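Alpha-fucosidase (PDB 2EAB) probably hydrolyses alpha-1,2-linked L-fucose from glycans, this chain being the family 95 glycoside hydrolase catalytic portion of a longer bifidobacterial protein. Local coordinates at residues A[235-240]-A[406-411]; A[442-447]-A[509-514]; A[446-451]-A[532-537]; A[461-466]-A[480-485]; A[485-488]-A[492-495]. All coordinates share one frame; numbering follows the deposited sequence.

Contact 1: residues A[235-240]-A[406-411]; sequences LGNNGL and GDNAHG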
# COMPACT_ATOMS: atom_id res chain seq x y z
N LEU A 235 -23.67 14.56 1.87
CA LEU A 235 -22.84 15.15 0.83
C LEU A 235 -23.73 15.65 -0.29
O LEU A 235 -24.64 14.96 -0.72
CB LEU A 235 -21.81 14.15 0.28
CG LEU A 235 -20.76 13.66 1.28
CD1 LEU A 235 -19.80 12.71 0.58
CD2 LEU A 235 -20.00 14.80 1.94
N GLY A 236 -23.45 16.86 -0.77
CA GLY A 236 -24.20 17.44 -1.88
C GLY A 236 -24.00 16.68 -3.18
O GLY A 236 -24.92 16.57 -3.99
N ASN A 237 -22.80 16.14 -3.37
CA ASN A 237 -22.48 15.48 -4.63
C ASN A 237 -23.27 14.19 -4.87
O ASN A 237 -23.68 13.92 -6.00
CB ASN A 237 -20.97 15.27 -4.75
CG ASN A 237 -20.59 14.16 -5.70
OD1 ASN A 237 -20.71 12.98 -5.36
ND2 ASN A 237 -20.10 14.52 -6.88
N ASN A 238 -23.51 13.41 -3.82
CA ASN A 238 -24.08 12.07 -4.00
C ASN A 238 -25.06 11.61 -2.92
O ASN A 238 -25.51 10.45 -2.95
CB ASN A 238 -22.97 11.02 -4.13
CG ASN A 238 -22.12 10.91 -2.87
OD1 ASN A 238 -22.43 11.52 -1.84
ND2 ASN A 238 -21.04 10.14 -2.95
N GLY A 239 -25.39 12.48 -1.97
CA GLY A 239 -26.34 12.14 -0.92
C GLY A 239 -25.83 11.23 0.18
O GLY A 239 -26.62 10.82 1.04
N LEU A 240 -24.54 10.89 0.17
CA LEU A 240 -23.95 10.08 1.24
C LEU A 240 -24.20 10.75 2.60
O LEU A 240 -23.92 11.93 2.77
CB LEU A 240 -22.44 9.91 1.03
CG LEU A 240 -21.74 8.91 1.95
CD1 LEU A 240 -22.07 7.48 1.53
CD2 LEU A 240 -20.24 9.13 1.93
N GLY A 406 -12.87 18.49 -1.92
CA GLY A 406 -13.72 19.12 -2.91
C GLY A 406 -14.61 18.04 -3.50
O GLY A 406 -14.40 16.86 -3.22
N ASP A 407 -15.58 18.42 -4.32
CA ASP A 407 -16.57 17.46 -4.80
C ASP A 407 -16.05 16.51 -5.88
O ASP A 407 -16.39 15.33 -5.88
CB ASP A 407 -17.80 18.17 -5.36
CG ASP A 407 -18.79 18.59 -4.30
OD1 ASP A 407 -18.49 18.50 -3.08
OD2 ASP A 407 -19.89 19.05 -4.70
N ASN A 408 -15.25 17.03 -6.80
CA ASN A 408 -14.96 16.31 -8.04
C ASN A 408 -13.55 15.76 -8.11
O ASN A 408 -12.63 16.28 -7.48
CB ASN A 408 -15.21 17.22 -9.25
CG ASN A 408 -16.69 17.56 -9.46
OD1 ASN A 408 -17.57 17.04 -8.78
ND2 ASN A 408 -16.96 18.41 -10.44
N ALA A 409 -13.39 14.70 -8.92
CA ALA A 409 -12.08 14.15 -9.21
C ALA A 409 -11.16 15.19 -9.83
O ALA A 409 -11.63 16.15 -10.48
CB ALA A 409 -12.22 12.97 -10.15
N HIS A 410 -9.86 15.00 -9.64
CA HIS A 410 -8.83 15.87 -10.20
C HIS A 410 -9.12 17.33 -9.83
O HIS A 410 -8.95 18.25 -10.64
CB HIS A 410 -8.73 15.68 -11.73
CG HIS A 410 -8.73 14.24 -12.18
ND1 HIS A 410 -7.64 13.41 -12.06
CD2 HIS A 410 -9.70 13.50 -12.77
CE1 HIS A 410 -7.93 12.22 -12.54
NE2 HIS A 410 -9.18 12.24 -12.98
N GLY A 411 -9.56 17.52 -8.58
CA GLY A 411 -9.97 18.83 -8.07
C GLY A 411 -9.03 19.35 -7.01
O GLY A 411 -7.87 19.64 -7.30
O HOH W 1 -19.97 17.30 -7.74
O HOH W 2 -20.35 16.78 -1.77
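Asn237 meets Asp407 first through its CB, which lies 3.9 Å from OD2 of the aspartate. That is a van der Waals approach; the polar bonds of the carboxylate go to other partners: OD2 is hydrogen-bonded to Ser216 OG, while OD1 accepts a hydrogen bond from a water that in turn accepts from the backbone N of Asn237, at 3.0 Å. From CB the chain turns with CG anti to the backbone N (chi1 157°), and the amide is carried past Asp407. The loop that bears it joins neighbouring antiparallel strands 228-235 and 241-250 of the N-terminal region, its base closed by Leu235 N to Leu240 O (2.8 Å) and an Asx turn in which Asn238 OD1 accepts from Leu240 N; residues 406-411 are a loop of the catalytic region. At the tip OD1 accepts from Gly82 N. ND2 donates to Ala131 O and also to a second water, 2.9 Å away, which donates a hydrogen bond to Asn408 OD1 at 2.6 Å. The two amides do not bond directly, with ND2 of Asn237 4.0 Å from OD1 of Asn408 and their planes 72° apart.

Contact 2: residues A[442-447]-A[509-514]; sequences EPLIEY and PWILQN
No aromatic face enters the seam where Leu444 meets Ile511 and Asn514. The flat group beside it, the amide of Asn514, belongs to a residue that Leu444 touches at CB, CD2 coming to 3.6 Å from that carbon. The two aromatic rings of the segments point to other neighbours: Tyr447 meets Phe419 with ring planes at about 45°, and Trp510 packs on Gln426 and Leu582. The contact joins helices 442-450 and 507-520 of the catalytic region, consistent with the (alpha/alpha)6 barrel of the six-hairpin glycosidases, to which family 95 belongs. The backbones stay well apart, the nearest CA atoms, Leu444 and Asn514, being 8.3 Å from each other, and the gap between backbones is spanned by side-chain carbons, with no hydrogen bond between the segments. Leu444 extends across it because its CG stands anti to the backbone N (chi1 -178°). Ile511 answers with CG1 also anti to N, although at -157° that torsion is turned some way from the staggered value, and the two side chains meet tip to tip. Leu425 of helix 424-428 touches Leu444 and Gln426 touches Ile511 and Asn514, so three helices meet at this buried seam, whose closest contacts are made by carbon atoms. The leucine side chain lies about 10 Å from the bound calcium ion, too far to take part in its coordination. Within the seam its branches divide the work: CD2 serves Asn514 and brushes the isoleucine, while CD1 sits 4.0 Å from both CG1 and CD1 of Ile511.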
# COMPACT_ATOMS: atom_id res chain seq x y z
N GLU A 442 -6.63 -7.78 4.67
CA GLU A 442 -8.03 -8.15 4.45
C GLU A 442 -8.83 -7.11 3.64
O GLU A 442 -9.52 -7.48 2.70
CB GLU A 442 -8.73 -8.49 5.77
CG GLU A 442 -10.23 -8.83 5.64
CD GLU A 442 -10.54 -9.95 4.66
OE1 GLU A 442 -9.71 -10.88 4.50
OE2 GLU A 442 -11.63 -9.91 4.05
N PRO A 443 -8.76 -5.81 4.01
CA PRO A 443 -9.54 -4.86 3.20
C PRO A 443 -9.11 -4.77 1.74
O PRO A 443 -9.94 -4.44 0.89
CB PRO A 443 -9.33 -3.52 3.92
CG PRO A 443 -8.12 -3.70 4.75
CD PRO A 443 -8.11 -5.15 5.15
N LEU A 444 -7.84 -5.05 1.42
CA LEU A 444 -7.45 -5.12 0.01
C LEU A 444 -8.12 -6.31 -0.68
O LEU A 444 -8.60 -6.18 -1.80
CB LEU A 444 -5.93 -5.20 -0.17
CG LEU A 444 -5.49 -5.23 -1.64
CD1 LEU A 444 -5.83 -3.90 -2.33
CD2 LEU A 444 -4.02 -5.57 -1.77
N ILE A 445 -8.14 -7.47 -0.03
CA ILE A 445 -8.76 -8.64 -0.62
C ILE A 445 -10.24 -8.35 -0.90
O ILE A 445 -10.74 -8.62 -1.99
CB ILE A 445 -8.61 -9.91 0.25
CG1 ILE A 445 -7.13 -10.15 0.58
CG2 ILE A 445 -9.20 -11.12 -0.47
CD1 ILE A 445 -6.89 -11.30 1.54
N GLU A 446 -10.93 -7.80 0.10
CA GLU A 446 -12.33 -7.43 -0.08
C GLU A 446 -12.52 -6.38 -1.18
O GLU A 446 -13.49 -6.44 -1.93
CB GLU A 446 -12.95 -6.96 1.23
CG GLU A 446 -14.46 -6.75 1.10
CD GLU A 446 -15.14 -6.22 2.34
OE1 GLU A 446 -14.56 -6.27 3.44
OE2 GLU A 446 -16.29 -5.73 2.21
N TYR A 447 -11.59 -5.44 -1.28
CA TYR A 447 -11.66 -4.41 -2.32
C TYR A 447 -11.56 -5.02 -3.72
O TYR A 447 -12.30 -4.63 -4.62
CB TYR A 447 -10.54 -3.38 -2.11
CG TYR A 447 -10.63 -2.21 -3.06
CD1 TYR A 447 -11.53 -1.18 -2.82
CD2 TYR A 447 -9.83 -2.15 -4.20
CE1 TYR A 447 -11.63 -0.10 -3.69
CE2 TYR A 447 -9.93 -1.08 -5.08
CZ TYR A 447 -10.83 -0.06 -4.81
OH TYR A 447 -10.92 1.00 -5.70
N PRO A 509 -4.55 -8.04 -12.95
CA PRO A 509 -3.47 -9.00 -12.70
C PRO A 509 -2.47 -8.53 -11.62
O PRO A 509 -2.16 -9.28 -10.70
CB PRO A 509 -2.80 -9.13 -14.07
CG PRO A 509 -3.94 -8.98 -15.03
CD PRO A 509 -4.87 -7.96 -14.39
N TRP A 510 -2.00 -7.29 -11.71
CA TRP A 510 -1.01 -6.82 -10.76
C TRP A 510 -1.52 -6.82 -9.31
O TRP A 510 -0.87 -7.39 -8.43
CB TRP A 510 -0.51 -5.44 -11.14
CG TRP A 510 0.76 -5.02 -10.46
CD1 TRP A 510 1.45 -5.69 -9.47
CD2 TRP A 510 1.49 -3.83 -10.70
NE1 TRP A 510 2.56 -4.98 -9.11
CE2 TRP A 510 2.60 -3.82 -9.84
CE3 TRP A 510 1.30 -2.74 -11.58
CZ2 TRP A 510 3.54 -2.78 -9.84
CZ3 TRP A 510 2.22 -1.72 -11.58
CH2 TRP A 510 3.33 -1.74 -10.71
N ILE A 511 -2.67 -6.21 -9.06
CA ILE A 511 -3.20 -6.19 -7.69
C ILE A 511 -3.52 -7.61 -7.20
O ILE A 511 -3.44 -7.88 -6.01
CB ILE A 511 -4.40 -5.22 -7.53
CG1 ILE A 511 -4.56 -4.78 -6.07
CG2 ILE A 511 -5.69 -5.83 -8.08
CD1 ILE A 511 -3.42 -3.90 -5.56
N LEU A 512 -3.86 -8.51 -8.13
CA LEU A 512 -4.03 -9.91 -7.76
C LEU A 512 -2.76 -10.55 -7.20
O LEU A 512 -2.85 -11.53 -6.45
CB LEU A 512 -4.60 -10.73 -8.91
CG LEU A 512 -6.09 -10.48 -9.18
CD1 LEU A 512 -6.49 -11.09 -10.52
CD2 LEU A 512 -6.98 -11.00 -8.07
N GLN A 513 -1.59 -10.03 -7.56
CA GLN A 513 -0.37 -10.50 -6.92
C GLN A 513 -0.39 -10.24 -5.42
O GLN A 513 -0.09 -11.14 -4.63
CB GLN A 513 0.88 -9.86 -7.52
CG GLN A 513 1.22 -10.34 -8.92
CD GLN A 513 2.60 -9.92 -9.35
OE1 GLN A 513 3.56 -10.02 -8.59
NE2 GLN A 513 2.72 -9.46 -10.59
N ASN A 514 -0.76 -9.02 -5.03
CA ASN A 514 -0.84 -8.68 -3.61
C ASN A 514 -1.84 -9.58 -2.90
O ASN A 514 -1.63 -9.99 -1.76
CB ASN A 514 -1.27 -7.23 -3.41
CG ASN A 514 -0.25 -6.22 -3.90
OD1 ASN A 514 0.50 -5.65 -3.11
ND2 ASN A 514 -0.24 -5.98 -5.20

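Contact 3: residues A[446-451]-A[532-537]; sequences EYVEGL and YALLKE. With EDO (1,2-ethanediol), chain H.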
# COMPACT_ATOMS: atom_id res chain seq x y z
N GLU A 446 -10.93 -7.80 0.10
CA GLU A 446 -12.33 -7.43 -0.08
C GLU A 446 -12.52 -6.38 -1.18
O GLU A 446 -13.49 -6.44 -1.93
CB GLU A 446 -12.95 -6.96 1.23
CG GLU A 446 -14.46 -6.75 1.10
CD GLU A 446 -15.14 -6.22 2.34
OE1 GLU A 446 -14.56 -6.27 3.44
OE2 GLU A 446 -16.29 -5.73 2.21
N TYR A 447 -11.59 -5.44 -1.28
CA TYR A 447 -11.66 -4.41 -2.32
C TYR A 447 -11.56 -5.02 -3.72
O TYR A 447 -12.30 -4.63 -4.62
CB TYR A 447 -10.54 -3.38 -2.11
CG TYR A 447 -10.63 -2.21 -3.06
CD1 TYR A 447 -11.53 -1.18 -2.82
CD2 TYR A 447 -9.83 -2.15 -4.20
CE1 TYR A 447 -11.63 -0.10 -3.69
CE2 TYR A 447 -9.93 -1.08 -5.08
CZ TYR A 447 -10.83 -0.06 -4.81
OH TYR A 447 -10.92 1.00 -5.70
N VAL A 448 -10.64 -5.96 -3.89
CA VAL A 448 -10.45 -6.59 -5.19
C VAL A 448 -11.66 -7.47 -5.52
O VAL A 448 -12.15 -7.44 -6.64
CB VAL A 448 -9.10 -7.34 -5.26
CG1 VAL A 448 -8.96 -8.08 -6.59
CG2 VAL A 448 -7.95 -6.35 -5.09
N GLU A 449 -12.17 -8.20 -4.52
CA GLU A 449 -13.46 -8.89 -4.69
C GLU A 449 -14.55 -7.90 -5.10
O GLU A 449 -15.39 -8.21 -5.94
CB GLU A 449 -13.85 -9.66 -3.43
CG GLU A 449 -12.95 -10.85 -3.16
CD GLU A 449 -13.15 -11.49 -1.80
OE1 GLU A 449 -13.49 -10.79 -0.82
OE2 GLU A 449 -12.92 -12.72 -1.70
N GLY A 450 -14.49 -6.71 -4.51
CA GLY A 450 -15.43 -5.63 -4.81
C GLY A 450 -15.34 -5.09 -6.23
O GLY A 450 -16.28 -4.44 -6.71
N LEU A 451 -14.23 -5.34 -6.91
CA LEU A 451 -14.09 -4.93 -8.31
C LEU A 451 -14.78 -5.87 -9.28
O LEU A 451 -14.97 -5.52 -10.44
CB LEU A 451 -12.61 -4.80 -8.69
CG LEU A 451 -11.79 -3.75 -7.94
CD1 LEU A 451 -10.33 -3.82 -8.36
CD2 LEU A 451 -12.34 -2.34 -8.14
N TYR A 532 -8.07 -18.15 -5.25
CA TYR A 532 -8.30 -19.00 -6.41
C TYR A 532 -9.49 -18.51 -7.24
O TYR A 532 -9.40 -18.44 -8.46
CB TYR A 532 -8.49 -20.47 -6.02
CG TYR A 532 -8.88 -21.32 -7.21
CD1 TYR A 532 -7.95 -21.61 -8.20
CD2 TYR A 532 -10.17 -21.81 -7.36
CE1 TYR A 532 -8.29 -22.36 -9.32
CE2 TYR A 532 -10.53 -22.58 -8.47
CZ TYR A 532 -9.58 -22.85 -9.44
OH TYR A 532 -9.90 -23.59 -10.55
N ALA A 533 -10.60 -18.20 -6.57
CA ALA A 533 -11.78 -17.72 -7.28
C ALA A 533 -11.45 -16.47 -8.11
O ALA A 533 -11.80 -16.39 -9.29
CB ALA A 533 -12.93 -17.45 -6.31
N LEU A 534 -10.75 -15.52 -7.51
CA LEU A 534 -10.36 -14.30 -8.22
C LEU A 534 -9.44 -14.58 -9.40
O LEU A 534 -9.64 -14.04 -10.50
CB LEU A 534 -9.68 -13.31 -7.27
CG LEU A 534 -10.60 -12.59 -6.28
CD1 LEU A 534 -9.79 -11.98 -5.14
CD2 LEU A 534 -11.43 -11.52 -6.99
N LEU A 535 -8.45 -15.43 -9.17
CA LEU A 535 -7.46 -15.76 -10.20
C LEU A 535 -8.07 -16.55 -11.34
O LEU A 535 -7.69 -16.36 -12.49
CB LEU A 535 -6.28 -16.51 -9.60
CG LEU A 535 -5.29 -15.64 -8.82
CD1 LEU A 535 -4.42 -16.49 -7.92
CD2 LEU A 535 -4.44 -14.80 -9.77
N LYS A 536 -8.99 -17.45 -11.01
CA LYS A 536 -9.66 -18.28 -12.01
C LYS A 536 -10.38 -17.40 -13.03
O LYS A 536 -10.21 -17.58 -14.24
CB LYS A 536 -10.65 -19.21 -11.32
CG LYS A 536 -11.46 -20.09 -12.26
CD LYS A 536 -12.47 -20.92 -11.46
CE LYS A 536 -13.38 -21.72 -12.39
NZ LYS A 536 -14.36 -22.55 -11.63
N GLU A 537 -11.16 -16.44 -12.55
CA GLU A 537 -11.95 -15.62 -13.45
C GLU A 537 -11.08 -14.61 -14.22
O GLU A 537 -11.34 -14.38 -15.40
CB GLU A 537 -13.11 -14.93 -12.73
CG GLU A 537 -13.92 -14.00 -13.62
CD GLU A 537 -15.29 -13.65 -13.08
OE1 GLU A 537 -15.78 -14.28 -12.11
OE2 GLU A 537 -15.91 -12.74 -13.66
C1 EDO H . -18.93 -4.35 -4.52
O1 EDO H . -18.83 -5.05 -5.77
C2 EDO H . -19.64 -5.21 -3.41
O2 EDO H . -20.85 -5.70 -3.96
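Leu534 lays its branched end against Val448 and Glu449, and the closely packed part of the contact is made by this one leucine. Its CD1 lies 3.9 Å from CG of Glu449 and 4.2 Å from CG1 of Val448; its CD2 reaches CA of Glu449 at 4.0 Å. The leucine and glutamate side chains cross at about a right angle, so that the methyls rest on the aliphatic part of the glutamate and leave its acid end beyond them. Glu449 puts CG anti to its carbonyl carbon (chi1 -69°) and then runs extended, which carries the carboxylate along the side of the seam, where OE1 forms a salt bridge with Arg530, one turn before Leu534 on the same helix. The looser side is that of Gly450, on the flank turned from helix 525-546: its carbonyl O accepts from O1 of a 1,2-ethanediol at 2.8 Å, a molecule probably taken up from the crystallisation liquor and held also by Tyr288 N. Toward the interior, Val448 continues onto Ile511 and Val515, and Leu534 onto Leu512. Three helices, 442-450, 507-520 and 525-546, thus share one apolar seam with a charged rim, as expected within the (alpha/alpha)6 barrel of this glycosidase clan.

Contact 4: residues A[461-466]-A[480-485]; sequences VYAGAE and GYMAHT
The C-terminal end of helix 452-463 rests on the largely extended segment 480-485, with Tyr462 and Ala463 packed against Met482. Contact with the methionine is through its far end: SD is 3.9 Å from CB of Tyr462, and CE is 4.3 Å from CB of Ala463. Met482 reaches this far because its first two torsions are both near 180° (chi1 -178°), after which a bend at chi3 of -113° swings CE toward the alanine. The sulfur therefore touches the root of the tyrosine, and the ring has other neighbours: CG1 of Val461 lies 3.6 Å above one face, offset toward the rim, and the OH is hydrogen-bonded to Thr125 O and Asn95 N. Directly after Ala463 the helix stops at Gly464, whose positive phi (73°) turns the chain so that Ala465 faces Gly480. The segments flank a loop without helix or strand in the catalytic region, and helix 525-546 packs against the turn, Phe541 touching both Ala463 and Ala465. No direct hydrogen bond joins the segments. Instead one water donates to Ala465 O and to Gly480 O, at 2.8 Å each.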
# COMPACT_ATOMS: atom_id res chain seq x y z
N VAL A 461 -18.16 -4.11 -21.87
CA VAL A 461 -18.11 -2.93 -22.73
C VAL A 461 -16.83 -2.85 -23.56
O VAL A 461 -16.89 -2.59 -24.76
CB VAL A 461 -18.31 -1.64 -21.91
CG1 VAL A 461 -18.03 -0.39 -22.74
CG2 VAL A 461 -19.72 -1.60 -21.34
N TYR A 462 -15.70 -3.10 -22.92
CA TYR A 462 -14.41 -2.87 -23.57
C TYR A 462 -13.77 -4.12 -24.16
O TYR A 462 -12.93 -4.01 -25.05
CB TYR A 462 -13.44 -2.15 -22.64
CG TYR A 462 -13.89 -0.75 -22.31
CD1 TYR A 462 -13.58 0.33 -23.15
CD2 TYR A 462 -14.65 -0.49 -21.17
CE1 TYR A 462 -14.01 1.62 -22.86
CE2 TYR A 462 -15.08 0.79 -20.87
CZ TYR A 462 -14.76 1.84 -21.72
OH TYR A 462 -15.19 3.11 -21.39
N ALA A 463 -14.16 -5.30 -23.68
CA ALA A 463 -13.56 -6.55 -24.16
C ALA A 463 -14.56 -7.59 -24.67
O ALA A 463 -14.15 -8.65 -25.13
CB ALA A 463 -12.65 -7.15 -23.09
N GLY A 464 -15.85 -7.29 -24.59
CA GLY A 464 -16.87 -8.20 -25.09
C GLY A 464 -17.07 -9.44 -24.24
O GLY A 464 -17.58 -10.45 -24.72
N ALA A 465 -16.66 -9.35 -22.97
CA ALA A 465 -16.79 -10.46 -22.04
C ALA A 465 -18.02 -10.24 -21.18
O ALA A 465 -17.97 -9.52 -20.18
CB ALA A 465 -15.53 -10.59 -21.18
N GLU A 466 -19.14 -10.85 -21.58
CA GLU A 466 -20.40 -10.68 -20.86
C GLU A 466 -20.69 -11.86 -19.95
O GLU A 466 -20.79 -13.00 -20.41
CB GLU A 466 -21.59 -10.45 -21.81
CG GLU A 466 -22.93 -10.43 -21.05
CD GLU A 466 -24.09 -9.85 -21.83
OE1 GLU A 466 -24.04 -9.81 -23.08
OE2 GLU A 466 -25.08 -9.43 -21.18
N GLY A 480 -15.14 -12.56 -16.70
CA GLY A 480 -14.03 -11.67 -16.44
C GLY A 480 -14.44 -10.32 -15.90
O GLY A 480 -15.54 -9.85 -16.14
N TYR A 481 -13.51 -9.72 -15.17
CA TYR A 481 -13.70 -8.38 -14.62
C TYR A 481 -12.48 -7.55 -15.00
O TYR A 481 -11.34 -8.01 -14.91
CB TYR A 481 -13.96 -8.42 -13.10
CG TYR A 481 -12.93 -9.20 -12.31
CD1 TYR A 481 -11.95 -8.54 -11.57
CD2 TYR A 481 -12.94 -10.60 -12.30
CE1 TYR A 481 -11.01 -9.25 -10.85
CE2 TYR A 481 -12.00 -11.32 -11.59
CZ TYR A 481 -11.03 -10.64 -10.87
OH TYR A 481 -10.08 -11.34 -10.16
N MET A 482 -12.75 -6.33 -15.45
CA MET A 482 -11.72 -5.44 -15.94
C MET A 482 -11.76 -4.15 -15.13
O MET A 482 -12.83 -3.62 -14.84
CB MET A 482 -11.97 -5.14 -17.42
CG MET A 482 -10.93 -4.25 -18.06
SD MET A 482 -11.39 -3.78 -19.74
CE MET A 482 -10.15 -4.62 -20.73
N ALA A 483 -10.58 -3.66 -14.75
CA ALA A 483 -10.43 -2.36 -14.10
C ALA A 483 -9.08 -1.79 -14.50
O ALA A 483 -8.22 -2.51 -15.03
CB ALA A 483 -10.55 -2.48 -12.59
N HIS A 484 -8.90 -0.50 -14.23
CA HIS A 484 -7.76 0.22 -14.75
C HIS A 484 -6.97 0.92 -13.63
O HIS A 484 -6.83 0.35 -12.55
CB HIS A 484 -8.27 1.12 -15.88
CG HIS A 484 -8.68 0.35 -17.09
ND1 HIS A 484 -9.95 -0.17 -17.28
CD2 HIS A 484 -7.95 -0.03 -18.15
CE1 HIS A 484 -9.98 -0.83 -18.43
NE2 HIS A 484 -8.78 -0.75 -18.98
N THR A 485 -6.41 2.10 -13.89
CA THR A 485 -5.56 2.77 -12.90
C THR A 485 -6.37 3.47 -11.81
O THR A 485 -6.24 3.16 -10.62
CB THR A 485 -4.57 3.76 -13.56
OG1 THR A 485 -3.63 3.04 -14.36
CG2 THR A 485 -3.81 4.54 -12.50
O HOH W 3 -17.87 -10.44 -17.55

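Contact 5: residues A[485-488]-A[492-495]; sequences TENT and WTAP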
# COMPACT_ATOMS: atom_id res chain seq x y z
N THR A 485 -6.41 2.10 -13.89
CA THR A 485 -5.56 2.77 -12.90
C THR A 485 -6.37 3.47 -11.81
O THR A 485 -6.24 3.16 -10.62
CB THR A 485 -4.57 3.76 -13.56
OG1 THR A 485 -3.63 3.04 -14.36
CG2 THR A 485 -3.81 4.54 -12.50
N GLU A 486 -7.18 4.44 -12.21
CA GLU A 486 -7.90 5.26 -11.25
C GLU A 486 -9.15 4.55 -10.79
O GLU A 486 -10.07 4.32 -11.58
CB GLU A 486 -8.27 6.61 -11.86
CG GLU A 486 -7.08 7.43 -12.32
CD GLU A 486 -7.48 8.85 -12.65
OE1 GLU A 486 -8.60 9.05 -13.17
OE2 GLU A 486 -6.67 9.76 -12.39
N ASN A 487 -9.17 4.20 -9.51
CA ASN A 487 -10.28 3.50 -8.88
C ASN A 487 -10.79 4.28 -7.68
O ASN A 487 -10.14 5.22 -7.21
CB ASN A 487 -9.85 2.08 -8.53
CG ASN A 487 -9.89 1.16 -9.73
OD1 ASN A 487 -10.92 0.58 -10.03
ND2 ASN A 487 -8.77 1.06 -10.44
N THR A 488 -11.98 3.91 -7.21
CA THR A 488 -12.65 4.69 -6.17
C THR A 488 -13.35 3.75 -5.19
O THR A 488 -13.18 2.53 -5.24
CB THR A 488 -13.71 5.64 -6.77
OG1 THR A 488 -14.81 4.87 -7.26
CG2 THR A 488 -13.13 6.52 -7.88
N TRP A 492 -15.54 2.35 -9.90
CA TRP A 492 -15.09 3.14 -11.04
C TRP A 492 -14.01 2.34 -11.77
O TRP A 492 -12.80 2.63 -11.70
CB TRP A 492 -14.54 4.47 -10.54
CG TRP A 492 -14.21 5.51 -11.56
CD1 TRP A 492 -12.97 5.88 -11.98
CD2 TRP A 492 -15.14 6.36 -12.24
NE1 TRP A 492 -13.06 6.91 -12.90
CE2 TRP A 492 -14.38 7.22 -13.07
CE3 TRP A 492 -16.53 6.48 -12.24
CZ2 TRP A 492 -14.98 8.19 -13.88
CZ3 TRP A 492 -17.12 7.44 -13.04
CH2 TRP A 492 -16.34 8.28 -13.85
N THR A 493 -14.46 1.31 -12.48
CA THR A 493 -13.57 0.33 -13.11
C THR A 493 -13.35 0.63 -14.58
O THR A 493 -12.52 -0.02 -15.22
CB THR A 493 -14.09 -1.11 -12.93
OG1 THR A 493 -15.43 -1.21 -13.42
CG2 THR A 493 -14.09 -1.48 -11.46
N ALA A 494 -14.06 1.62 -15.12
CA ALA A 494 -13.81 2.06 -16.49
C ALA A 494 -12.39 2.58 -16.64
O ALA A 494 -11.78 3.03 -15.67
CB ALA A 494 -14.78 3.15 -16.87
N PRO A 495 -11.87 2.56 -17.87
CA PRO A 495 -10.63 3.29 -18.13
C PRO A 495 -10.91 4.79 -18.07
O PRO A 495 -12.06 5.23 -18.22
CB PRO A 495 -10.27 2.85 -19.55
CG PRO A 495 -11.57 2.54 -20.18
CD PRO A 495 -12.42 1.95 -19.09
O HOH W 4 -10.32 4.97 -14.34
O HOH W 5 -10.70 7.74 -14.43
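Thr488 and Trp492 are set aslant, the threonine branches straddling CB of the tryptophan: OG1 is 3.3 Å from Trp492 CB and CG2 3.6 Å from it, with CG2 next reaching CG of the indole. Trp492 holds CG anti to its backbone N (chi1 -171°), which swings the indole over toward Glu486. There the ring presents its edge. The carbonyl O of Glu486 lies in the indole plane, 3.3 Å from CD1, and a water in the same plane accepts from NE1 at 2.9 Å and donates to Glu486 OE1 at 2.8 Å. This bridge ties the indole N-H to the acid, whose OE1 is also bonded to Gln133 NE2.

The backbone side is crowded with oxygen. Trp492 O stands 3.2 Å from Glu486 O and equally close to OD1 of Asn487; all three are acceptors, so neither approach is a hydrogen bond and both probably cost some electrostatic energy. A second water lies 2.8 Å from both Glu486 O and Ala494 O and may offset part of this, although it has more acceptors in reach than protons to give. The amide of Asn487 is steadied from its other end, where ND2 makes weak bonds to His484 O and Thr485 O. Thr488 OG1 accepts from Tyr490 N, an ST turn that starts the reversal of the chain between the two segments.

Around this tight bend, strand 486-487 pairs antiparallel with strand 419-420 through Asn487 and Phe419, the indole packs on Glu132 and Gln133 of helix 130-133, and Thr493 OG1 bonds to Thr458 of helix 452-463.

How the contacts relate
Contacts 2 and 3 start from the same helix, 442-450, and their centres are 8 Å apart; Leu512 CD2 packs 3.6 Å from Leu534 CB, fusing them into one apolar layer. Contacts 4 and 5 are nested in the chain between the segments of both and share Thr485. Tyr481 OH probably bonds to Leu534 O (2.8 Å), joining contact 4 to contact 3, while Tyr447 OH does likewise with Thr488 O (2.8 Å), joining the shared helix to contact 5. Contact 1, between N-terminal and catalytic regions, stands nearer the surface, its centre 16 Å from that of contact 5. The bound calcium ion is about 14 Å from the side chains of Val448 and Thr488.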